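NADPH-flavin oxidoreductase (Helicobacter pylori, PDB 2H0U) binds flavin mononucleotide as a dimeric nitroreductase-family flavoprotein and probably uses NAD(P)H in flavin-dependent reductions. Local coordinates at residues Q10-F14 and P203-W207; R24-W30 and S78-I82; D29-L33 and A152-I158. Residues are numbered along the deposited sequence.

Contact 1 is the only one of the three with direct contacts to FMN, and it is polar: three cationic side chains meet at the phosphate where helix 3-12 ends, in a partly buried setting. Contacts 2 and 3 are mostly buried and share Asp-29 and Trp-30, so helix 27-38 packs with one flank on strand 79-86 and with another on the end of helix 131-155. The centres of contacts 2 and 3 lie about 8 Å apart, and Ile-25 CD1 meets Ile-158 CG2 at 3.6 Å. Contact 2 combines ring stacking with a few hydrogen bonds, whereas contact 3 is almost purely aliphatic. Contacts 1 and 3 also touch, Arg-13 CB lying 4.0 Å from Ala-154 CB.

Contact 1: Q10-F14 and P203-W207; sequences QHQRF and PKTRW. With FMN (flavin mononucleotide), chain B.
This is a ligand-centred polar contact in which the end of helix 3-12 and an irregular segment from the loop after strand 186-195 converge on the phosphate of FMN. Gln-10 to Gln-12 are helical; Arg-13 leaves the helix with phi/psi of -76/113° and Phe-14 is extended at -144/170°. Residues 203-207 run largely extended, and the closest CA pair is His-11 and Lys-204, 6.8 Å apart. Lys-204 points toward the helix end, and its m, m, t, m side chain carries NZ to Arg-13 O, a 2.8 Å hydrogen bond to a carbonyl just past the helix, and equally to FMN O3P at 2.8 Å. Arg-13 (chi1 t, chi2 m) directs NH1 to FMN O1P at 2.8 Å and NH2 to FMN O3P at 3.0 Å; Arg-206 NH2 reaches the same O3P at 2.7 Å, while its NH1 donates to Thr-205 O at 3.0 Å. The cations therefore crowd together, with Arg-13 NH2 3.6 Å from Lys-204 NZ and 3.9 Å from Arg-206 NH2, a spacing consistent with compensation by the anionic phosphate. One water joins His-11 O (2.6 Å) to Lys-204 NZ (2.8 Å), and a second joins His-11 ND1 (2.7 Å) to Lys-204 N (3.0 Å). Such a basic cluster marks the phosphate end of the FMN pocket; FMN is also hydrogen-bonded by Ala-15 N and Lys-17 NZ. Arg-13 packs on Met-151 and Ala-154 of helix 131-155, while beyond the phosphate residues 205-207 run along the second subunit, where Arg-206 NE bonds to Ala-40 O of that subunit.

Contact 2: R24-W30 and S78-I82; sequences RISQKDW and SHFVI
Trp-30 lays its indole over the imidazole of His-79 in an offset stack: its five-membered ring and the His-79 ring have centroids 4.0 Å apart and planes at 26°. His-79 CB makes a CH-pi contact 3.7 Å from the centroid of the Trp-30 six-membered ring, and Trp-30 CZ2 touches Val-81 CG2 at 3.4 Å. Over the other imidazole face lies Arg-24, its NH1 3.0 Å from His-79 CE1 and weakly hydrogen-bonded to Ser-78 O at 2.8 Å. The extended approach to the helix brings Arg-24 and Ser-78 CA atoms within 5.3 Å, and Ile-25 N donates to Ser-78 OG at 3.0 Å, though that OG is less surely placed. Ser-26, the N-cap, accepts at OG from Asp-29 N at 3.1 Å. Ser-78 and His-79 form a classic beta bulge opposite Phe-194. The first turn of helix 27-38 thus packs on the start of strand 79-86, away from the FMN site, and Trp-30 also meets Phe-194 of strand 186-195 edge-to-face and Leu-53 of strand 49-54.

Contact 3: D29-L33 and A152-I158; sequences DWEAL and AAAMLGI
Asp-29 begins this helix-to-helix-end contact, its CB 4.1 Å from Ile-158 CD1 and its CG 4.3 Å from Leu-156 CD1, so the near part of the acid side chain lies against methyl groups; its OD1 forms a salt bridge with Arg-3 of the second subunit. One turn on, Leu-33 N donates to Asp-29 O at 3.1 Å, so both side chains point toward 152-158. Leu-33, chi1 m and chi2 t, sets CD2 3.7 Å from Ala-152 CB, 4.1 Å from Ala-153 CB and 4.2 Å from Leu-156 CD1, while its CD1 is 4.1 Å from Ile-158 CD1. The nearest CA pairs are Leu-33 with Ala-153 at 6.7 Å and Asp-29 with Leu-156 at 7.9 Å. At the end of helix 131-155, Gly-157 (phi 80°) makes a Schellman motif, with Ile-158 N bonded to Ala-153 O at 2.8 Å and Gly-157 N to Ala-154 O at 3.0 Å. With no hydrogen bond between the segments, apolar contact joins 29-33 to the helix end and its turn, while the acid of Asp-29 serves the subunit interface.

Contact 1: Q10-F14 and P203-W207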
loop_
_atom_site.group_PDB
_atom_site.type_symbol
_atom_site.label_atom_id
_atom_site.label_comp_id
_atom_site.label_asym_id
_atom_site.label_seq_id
_atom_site.Cartn_x
_atom_site.Cartn_y
_atom_site.Cartn_z
ATOM N N GLN A 10 7.499 1.703 14.491
ATOM C CA GLN A 10 7.977 1.594 13.129
ATOM C C GLN A 10 9.316 0.872 13.074
ATOM O O GLN A 10 9.690 0.367 12.018
ATOM C CB GLN A 10 8.122 2.986 12.478
ATOM C CG GLN A 10 6.864 3.882 12.598
ATOM C CD GLN A 10 5.554 3.211 12.183
ATOM O OE1 GLN A 10 5.460 2.572 11.130
ATOM N NE2 GLN A 10 4.525 3.350 13.041
ATOM N N HIS A 11 10.030 0.837 14.213
ATOM C CA HIS A 11 11.305 0.087 14.327
ATOM C C HIS A 11 11.055 -1.367 14.730
ATOM O O HIS A 11 11.762 -2.291 14.260
ATOM C CB HIS A 11 12.232 0.758 15.323
ATOM C CG HIS A 11 12.770 2.068 14.850
ATOM N ND1 HIS A 11 13.979 2.181 14.181
ATOM C CD2 HIS A 11 12.272 3.322 14.955
ATOM C CE1 HIS A 11 14.201 3.457 13.910
ATOM N NE2 HIS A 11 13.183 4.166 14.368
ATOM N N GLN A 12 10.052 -1.559 15.593
ATOM C CA GLN A 12 9.557 -2.895 15.945
ATOM C C GLN A 12 9.067 -3.682 14.727
ATOM O O GLN A 12 9.296 -4.884 14.627
ATOM C CB GLN A 12 8.462 -2.797 17.014
ATOM C CG GLN A 12 7.902 -4.131 17.498
ATOM C CD GLN A 12 6.853 -3.983 18.608
ATOM O OE1 GLN A 12 6.928 -3.059 19.420
ATOM N NE2 GLN A 12 5.891 -4.920 18.669
ATOM N N ARG A 13 8.364 -3.008 13.820
ATOM C CA ARG A 13 7.890 -3.630 12.585
ATOM C C ARG A 13 9.121 -3.738 11.674
ATOM O O ARG A 13 9.665 -2.729 11.266
ATOM C CB ARG A 13 6.816 -2.727 11.924
ATOM C CG ARG A 13 5.813 -3.455 10.946
ATOM C CD ARG A 13 6.435 -3.857 9.571
ATOM N NE ARG A 13 7.355 -2.823 9.092
ATOM C CZ ARG A 13 8.422 -3.028 8.326
ATOM N NH1 ARG A 13 8.692 -4.246 7.874
ATOM N NH2 ARG A 13 9.226 -2.005 8.041
ATOM N N PHE A 14 9.573 -4.955 11.381
ATOM C CA PHE A 14 10.684 -5.133 10.460
ATOM C C PHE A 14 10.401 -6.394 9.667
ATOM O O PHE A 14 9.478 -7.137 9.981
ATOM C CB PHE A 14 12.028 -5.259 11.208
ATOM C CG PHE A 14 12.249 -6.611 11.837
ATOM C CD1 PHE A 14 13.167 -7.526 11.291
ATOM C CD2 PHE A 14 11.551 -6.969 13.012
ATOM C CE1 PHE A 14 13.375 -8.769 11.910
ATOM C CE2 PHE A 14 11.728 -8.222 13.594
ATOM C CZ PHE A 14 12.635 -9.114 13.062
ATOM N N PRO A 203 18.079 -3.627 12.500
ATOM C CA PRO A 203 18.039 -2.150 12.549
ATOM C C PRO A 203 17.665 -1.545 11.175
ATOM O O PRO A 203 18.031 -2.088 10.129
ATOM C CB PRO A 203 19.464 -1.742 12.942
ATOM C CG PRO A 203 20.203 -2.988 13.322
ATOM C CD PRO A 203 19.427 -4.180 12.785
ATOM N N LYS A 204 16.950 -0.433 11.182
ATOM C CA LYS A 204 16.510 0.208 9.948
ATOM C C LYS A 204 17.688 0.844 9.232
ATOM O O LYS A 204 18.555 1.451 9.876
ATOM C CB LYS A 204 15.475 1.292 10.264
ATOM C CG LYS A 204 14.165 0.744 10.680
ATOM C CD LYS A 204 13.296 0.436 9.442
ATOM C CE LYS A 204 11.915 -0.159 9.834
ATOM N NZ LYS A 204 12.034 -1.625 10.270
ATOM N N THR A 205 17.721 0.699 7.907
ATOM C CA THR A 205 18.569 1.534 7.068
ATOM C C THR A 205 17.671 2.196 6.049
ATOM O O THR A 205 16.968 1.511 5.294
ATOM C CB THR A 205 19.690 0.749 6.329
ATOM O OG1 THR A 205 19.136 -0.420 5.695
ATOM C CG2 THR A 205 20.811 0.339 7.331
ATOM N N ARG A 206 17.687 3.512 6.040
ATOM C CA ARG A 206 16.825 4.299 5.130
ATOM C C ARG A 206 17.575 5.524 4.651
ATOM O O ARG A 206 18.515 5.972 5.323
ATOM C CB ARG A 206 15.545 4.775 5.870
ATOM C CG ARG A 206 14.510 3.678 6.237
ATOM C CD ARG A 206 13.950 2.956 5.000
ATOM N NE ARG A 206 12.878 2.027 5.386
ATOM C CZ ARG A 206 13.076 0.802 5.861
ATOM N NH1 ARG A 206 14.296 0.294 5.956
ATOM N NH2 ARG A 206 12.037 0.071 6.222
ATOM N N TRP A 207 17.142 6.114 3.534
ATOM C CA TRP A 207 17.594 7.463 3.193
ATOM C C TRP A 207 17.303 8.428 4.344
ATOM O O TRP A 207 16.318 8.258 5.055
ATOM C CB TRP A 207 16.894 8.020 1.959
ATOM C CG TRP A 207 17.293 7.391 0.653
ATOM C CD1 TRP A 207 16.477 6.663 -0.175
ATOM C CD2 TRP A 207 18.566 7.456 0.004
ATOM N NE1 TRP A 207 17.167 6.255 -1.298
ATOM C CE2 TRP A 207 18.455 6.730 -1.215
ATOM C CE3 TRP A 207 19.796 8.067 0.312
ATOM C CZ2 TRP A 207 19.528 6.576 -2.092
ATOM C CZ3 TRP A 207 20.851 7.922 -0.583
ATOM C CH2 TRP A 207 20.709 7.192 -1.768
HETATM N N1 FMN B . 11.850 -9.928 1.821
HETATM C C2 FMN B . 12.166 -11.219 1.424
HETATM O O2 FMN B . 13.062 -11.814 2.009
HETATM N N3 FMN B . 11.531 -11.819 0.368
HETATM C C4 FMN B . 10.571 -11.131 -0.330
HETATM O O4 FMN B . 9.903 -11.718 -1.177
HETATM C C4A FMN B . 10.274 -9.803 0.049
HETATM N N5 FMN B . 9.318 -9.095 -0.638
HETATM C C5A FMN B . 8.933 -7.831 -0.225
HETATM C C6 FMN B . 7.923 -7.179 -0.962
HETATM C C7 FMN B . 7.542 -5.894 -0.547
HETATM C C7M FMN B . 6.239 -5.358 -1.068
HETATM C C8 FMN B . 8.169 -5.246 0.535
HETATM C C8M FMN B . 7.531 -3.985 1.134
HETATM C C9 FMN B . 9.162 -5.907 1.241
HETATM C C9A FMN B . 9.563 -7.201 0.848
HETATM N N10 FMN B . 10.583 -7.879 1.531
HETATM C C10 FMN B . 10.903 -9.203 1.140
HETATM C "C1'" FMN B . 11.316 -7.275 2.692
HETATM C "C2'" FMN B . 12.166 -6.061 2.288
HETATM O "O2'" FMN B . 13.449 -6.519 1.935
HETATM C "C3'" FMN B . 12.232 -5.138 3.511
HETATM O "O3'" FMN B . 10.937 -4.665 3.829
HETATM C "C4'" FMN B . 13.093 -3.891 3.341
HETATM O "O4'" FMN B . 14.439 -4.309 3.187
HETATM C "C5'" FMN B . 12.996 -2.882 4.502
HETATM O "O5'" FMN B . 13.418 -3.571 5.693
HETATM P P FMN B . 12.424 -3.669 6.947
HETATM O O1P FMN B . 11.134 -4.237 6.415
HETATM O O2P FMN B . 13.088 -4.619 7.941
HETATM O O3P FMN B . 12.213 -2.309 7.558
HETATM O O HOH W 1 13.695 -2.069 12.514
HETATM O O HOH W 2 15.517 -0.030 13.840
#

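Contact 2: R24-W30 and S78-I82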
loop_
_atom_site.group_PDB
_atom_site.type_symbol
_atom_site.label_atom_id
_atom_site.label_comp_id
_atom_site.label_asym_id
_atom_site.label_seq_id
_atom_site.Cartn_x
_atom_site.Cartn_y
_atom_site.Cartn_z
ATOM N N ARG A 24 2.577 -20.045 17.977
ATOM C CA ARG A 24 1.668 -19.643 16.906
ATOM C C ARG A 24 0.762 -18.489 17.321
ATOM O O ARG A 24 0.543 -18.226 18.512
ATOM C CB ARG A 24 0.880 -20.825 16.335
ATOM C CG ARG A 24 0.536 -20.600 14.843
ATOM C CD ARG A 24 0.320 -21.924 14.064
ATOM N NE ARG A 24 -1.097 -22.260 14.005
ATOM C CZ ARG A 24 -1.914 -21.864 13.036
ATOM N NH1 ARG A 24 -1.438 -21.135 12.031
ATOM N NH2 ARG A 24 -3.198 -22.213 13.062
ATOM N N ILE A 25 0.280 -17.771 16.325
ATOM C CA ILE A 25 -0.638 -16.669 16.569
ATOM C C ILE A 25 -1.936 -17.330 17.027
ATOM O O ILE A 25 -2.375 -18.307 16.424
ATOM C CB ILE A 25 -0.853 -15.867 15.277
ATOM C CG1 ILE A 25 0.497 -15.310 14.817
ATOM C CG2 ILE A 25 -1.851 -14.759 15.522
ATOM C CD1 ILE A 25 0.480 -14.726 13.341
ATOM N N SER A 26 -2.535 -16.807 18.093
ATOM C CA SER A 26 -3.761 -17.382 18.632
ATOM C C SER A 26 -4.926 -17.184 17.662
ATOM O O SER A 26 -4.932 -16.244 16.828
ATOM C CB SER A 26 -4.099 -16.717 19.975
ATOM O OG SER A 26 -4.622 -15.419 19.739
ATOM N N GLN A 27 -5.930 -18.051 17.772
ATOM C CA GLN A 27 -7.096 -17.935 16.913
ATOM C C GLN A 27 -7.701 -16.540 16.960
ATOM O O GLN A 27 -8.016 -15.955 15.932
ATOM C CB GLN A 27 -8.166 -18.959 17.311
ATOM C CG GLN A 27 -9.086 -19.264 16.153
ATOM C CD GLN A 27 -8.319 -19.896 14.983
ATOM O OE1 GLN A 27 -7.418 -20.741 15.178
ATOM N NE2 GLN A 27 -8.666 -19.482 13.760
ATOM N N LYS A 28 -7.838 -15.998 18.162
ATOM C CA LYS A 28 -8.468 -14.693 18.291
ATOM C C LYS A 28 -7.613 -13.546 17.727
ATOM O O LYS A 28 -8.163 -12.652 17.070
ATOM C CB LYS A 28 -8.876 -14.448 19.739
ATOM C CG LYS A 28 -10.267 -15.038 20.009
ATOM C CD LYS A 28 -10.391 -15.424 21.460
ATOM C CE LYS A 28 -10.956 -14.315 22.316
ATOM N NZ LYS A 28 -11.555 -14.900 23.581
ATOM N N ASP A 29 -6.293 -13.590 17.955
ATOM C CA ASP A 29 -5.399 -12.573 17.373
ATOM C C ASP A 29 -5.463 -12.657 15.838
ATOM O O ASP A 29 -5.480 -11.623 15.155
ATOM C CB ASP A 29 -3.951 -12.693 17.854
ATOM C CG ASP A 29 -3.740 -12.147 19.276
ATOM O OD1 ASP A 29 -4.664 -11.517 19.845
ATOM O OD2 ASP A 29 -2.629 -12.352 19.805
ATOM N N TRP A 30 -5.469 -13.873 15.286
ATOM C CA TRP A 30 -5.501 -13.994 13.819
ATOM C C TRP A 30 -6.810 -13.425 13.254
ATOM O O TRP A 30 -6.805 -12.728 12.238
ATOM C CB TRP A 30 -5.188 -15.418 13.319
ATOM C CG TRP A 30 -5.174 -15.408 11.813
ATOM C CD1 TRP A 30 -6.118 -15.941 10.952
ATOM C CD2 TRP A 30 -4.214 -14.742 11.003
ATOM N NE1 TRP A 30 -5.761 -15.655 9.627
ATOM C CE2 TRP A 30 -4.612 -14.909 9.642
ATOM C CE3 TRP A 30 -3.038 -13.998 11.293
ATOM C CZ2 TRP A 30 -3.882 -14.365 8.571
ATOM C CZ3 TRP A 30 -2.312 -13.461 10.214
ATOM C CH2 TRP A 30 -2.746 -13.628 8.879
ATOM N N SER A 78 3.742 -18.485 11.250
ATOM C CA SER A 78 2.481 -18.988 11.758
ATOM C C SER A 78 1.372 -18.968 10.681
ATOM O O SER A 78 0.622 -19.940 10.515
ATOM C CB SER A 78 2.077 -18.138 12.957
ATOM O OG SER A 78 0.880 -18.617 13.508
ATOM N N HIS A 79 1.287 -17.865 9.941
ATOM C CA HIS A 79 0.205 -17.652 9.002
ATOM C C HIS A 79 0.725 -17.053 7.683
ATOM O O HIS A 79 1.466 -16.064 7.662
ATOM C CB HIS A 79 -0.830 -16.721 9.633
ATOM C CG HIS A 79 -1.678 -17.373 10.684
ATOM N ND1 HIS A 79 -1.184 -17.774 11.911
ATOM C CD2 HIS A 79 -2.985 -17.717 10.680
ATOM C CE1 HIS A 79 -2.157 -18.312 12.627
ATOM N NE2 HIS A 79 -3.262 -18.287 11.904
ATOM N N PHE A 80 0.322 -17.633 6.566
ATOM C CA PHE A 80 0.813 -17.159 5.302
ATOM C C PHE A 80 -0.349 -16.662 4.396
ATOM O O PHE A 80 -1.209 -17.448 4.054
ATOM C CB PHE A 80 1.547 -18.303 4.655
ATOM C CG PHE A 80 2.348 -17.896 3.486
ATOM C CD1 PHE A 80 3.695 -17.668 3.632
ATOM C CD2 PHE A 80 1.758 -17.757 2.248
ATOM C CE1 PHE A 80 4.470 -17.300 2.560
ATOM C CE2 PHE A 80 2.529 -17.365 1.146
ATOM C CZ PHE A 80 3.888 -17.139 1.310
ATOM N N VAL A 81 -0.343 -15.389 3.996
ATOM C CA VAL A 81 -1.496 -14.779 3.285
ATOM C C VAL A 81 -1.134 -14.481 1.828
ATOM O O VAL A 81 -0.079 -13.941 1.558
ATOM C CB VAL A 81 -2.039 -13.507 4.028
ATOM C CG1 VAL A 81 -3.161 -12.800 3.250
ATOM C CG2 VAL A 81 -2.513 -13.893 5.453
ATOM N N ILE A 82 -2.012 -14.872 0.895
ATOM C CA ILE A 82 -1.854 -14.490 -0.501
ATOM C C ILE A 82 -2.952 -13.478 -0.786
ATOM O O ILE A 82 -4.175 -13.801 -0.679
ATOM C CB ILE A 82 -1.988 -15.698 -1.454
ATOM C CG1 ILE A 82 -0.898 -16.750 -1.103
ATOM C CG2 ILE A 82 -1.904 -15.220 -2.933
ATOM C CD1 ILE A 82 -1.057 -18.187 -1.805
#

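Contact 3: D29-L33 and A152-I158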
loop_
_atom_site.group_PDB
_atom_site.type_symbol
_atom_site.label_atom_id
_atom_site.label_comp_id
_atom_site.label_asym_id
_atom_site.label_seq_id
_atom_site.Cartn_x
_atom_site.Cartn_y
_atom_site.Cartn_z
ATOM N N ASP A 29 -6.293 -13.590 17.955
ATOM C CA ASP A 29 -5.399 -12.573 17.373
ATOM C C ASP A 29 -5.463 -12.657 15.838
ATOM O O ASP A 29 -5.480 -11.623 15.155
ATOM C CB ASP A 29 -3.951 -12.693 17.854
ATOM C CG ASP A 29 -3.740 -12.147 19.276
ATOM O OD1 ASP A 29 -4.664 -11.517 19.845
ATOM O OD2 ASP A 29 -2.629 -12.352 19.805
ATOM N N TRP A 30 -5.469 -13.873 15.286
ATOM C CA TRP A 30 -5.501 -13.994 13.819
ATOM C C TRP A 30 -6.810 -13.425 13.254
ATOM O O TRP A 30 -6.805 -12.728 12.238
ATOM C CB TRP A 30 -5.188 -15.418 13.319
ATOM C CG TRP A 30 -5.174 -15.408 11.813
ATOM C CD1 TRP A 30 -6.118 -15.941 10.952
ATOM C CD2 TRP A 30 -4.214 -14.742 11.003
ATOM N NE1 TRP A 30 -5.761 -15.655 9.627
ATOM C CE2 TRP A 30 -4.612 -14.909 9.642
ATOM C CE3 TRP A 30 -3.038 -13.998 11.293
ATOM C CZ2 TRP A 30 -3.882 -14.365 8.571
ATOM C CZ3 TRP A 30 -2.312 -13.461 10.214
ATOM C CH2 TRP A 30 -2.746 -13.628 8.879
ATOM N N GLU A 31 -7.935 -13.680 13.924
ATOM C CA GLU A 31 -9.231 -13.205 13.448
ATOM C C GLU A 31 -9.217 -11.684 13.486
ATOM O O GLU A 31 -9.784 -11.036 12.616
ATOM C CB GLU A 31 -10.350 -13.750 14.364
ATOM C CG GLU A 31 -10.660 -15.228 14.075
ATOM C CD GLU A 31 -11.527 -15.891 15.139
ATOM O OE1 GLU A 31 -11.737 -15.301 16.247
ATOM O OE2 GLU A 31 -11.971 -17.038 14.876
ATOM N N ALA A 32 -8.563 -11.101 14.485
ATOM C CA ALA A 32 -8.480 -9.614 14.526
ATOM C C ALA A 32 -7.671 -9.066 13.362
ATOM O O ALA A 32 -8.055 -8.055 12.761
ATOM C CB ALA A 32 -7.885 -9.117 15.832
ATOM N N LEU A 33 -6.581 -9.738 13.012
ATOM C CA LEU A 33 -5.755 -9.265 11.892
ATOM C C LEU A 33 -6.508 -9.378 10.572
ATOM O O LEU A 33 -6.421 -8.495 9.730
ATOM C CB LEU A 33 -4.393 -10.014 11.855
ATOM C CG LEU A 33 -3.409 -9.710 12.986
ATOM C CD1 LEU A 33 -2.174 -10.573 12.869
ATOM C CD2 LEU A 33 -3.019 -8.203 13.054
ATOM N N ALA A 152 -0.865 -3.526 12.338
ATOM C CA ALA A 152 -1.685 -4.071 13.425
ATOM C C ALA A 152 -1.000 -5.253 14.122
ATOM O O ALA A 152 -1.033 -5.388 15.381
ATOM C CB ALA A 152 -3.055 -4.485 12.844
ATOM N N ALA A 153 -0.363 -6.106 13.313
ATOM C CA ALA A 153 0.387 -7.247 13.832
ATOM C C ALA A 153 1.466 -6.711 14.802
ATOM O O ALA A 153 1.606 -7.212 15.925
ATOM C CB ALA A 153 1.022 -8.030 12.679
ATOM N N ALA A 154 2.164 -5.642 14.390
ATOM C CA ALA A 154 3.219 -5.043 15.264
ATOM C C ALA A 154 2.606 -4.507 16.561
ATOM O O ALA A 154 3.153 -4.706 17.646
ATOM C CB ALA A 154 3.988 -3.944 14.542
HETATM N N MSE A 155 1.460 -3.864 16.469
HETATM C CA MSE A 155 0.753 -3.444 17.684
HETATM C C MSE A 155 0.466 -4.597 18.645
HETATM O O MSE A 155 0.545 -4.406 19.866
HETATM C CB MSE A 155 -0.530 -2.700 17.360
HETATM C CG MSE A 155 -0.321 -1.347 16.771
HETATM SE SE MSE A 155 -2.081 -0.589 16.291
HETATM C CE MSE A 155 -2.767 -0.331 18.135
ATOM N N LEU A 156 0.191 -5.793 18.104
ATOM C CA LEU A 156 -0.029 -6.995 18.929
ATOM C C LEU A 156 1.229 -7.760 19.304
ATOM O O LEU A 156 1.131 -8.783 19.964
ATOM C CB LEU A 156 -1.004 -7.967 18.246
ATOM C CG LEU A 156 -2.452 -7.497 18.107
ATOM C CD1 LEU A 156 -3.269 -8.447 17.224
ATOM C CD2 LEU A 156 -3.097 -7.337 19.511
ATOM N N GLY A 157 2.400 -7.279 18.899
ATOM C CA GLY A 157 3.671 -7.960 19.204
ATOM C C GLY A 157 3.957 -9.131 18.294
ATOM O O GLY A 157 4.778 -10.015 18.621
ATOM N N ILE A 158 3.331 -9.101 17.117
ATOM C CA ILE A 158 3.420 -10.194 16.139
ATOM C C ILE A 158 4.294 -9.714 14.983
ATOM O O ILE A 158 4.235 -8.549 14.598
ATOM C CB ILE A 158 1.992 -10.613 15.621
ATOM C CG1 ILE A 158 1.183 -11.233 16.776
ATOM C CG2 ILE A 158 2.062 -11.627 14.440
ATOM C CD1 ILE A 158 -0.311 -11.338 16.489
#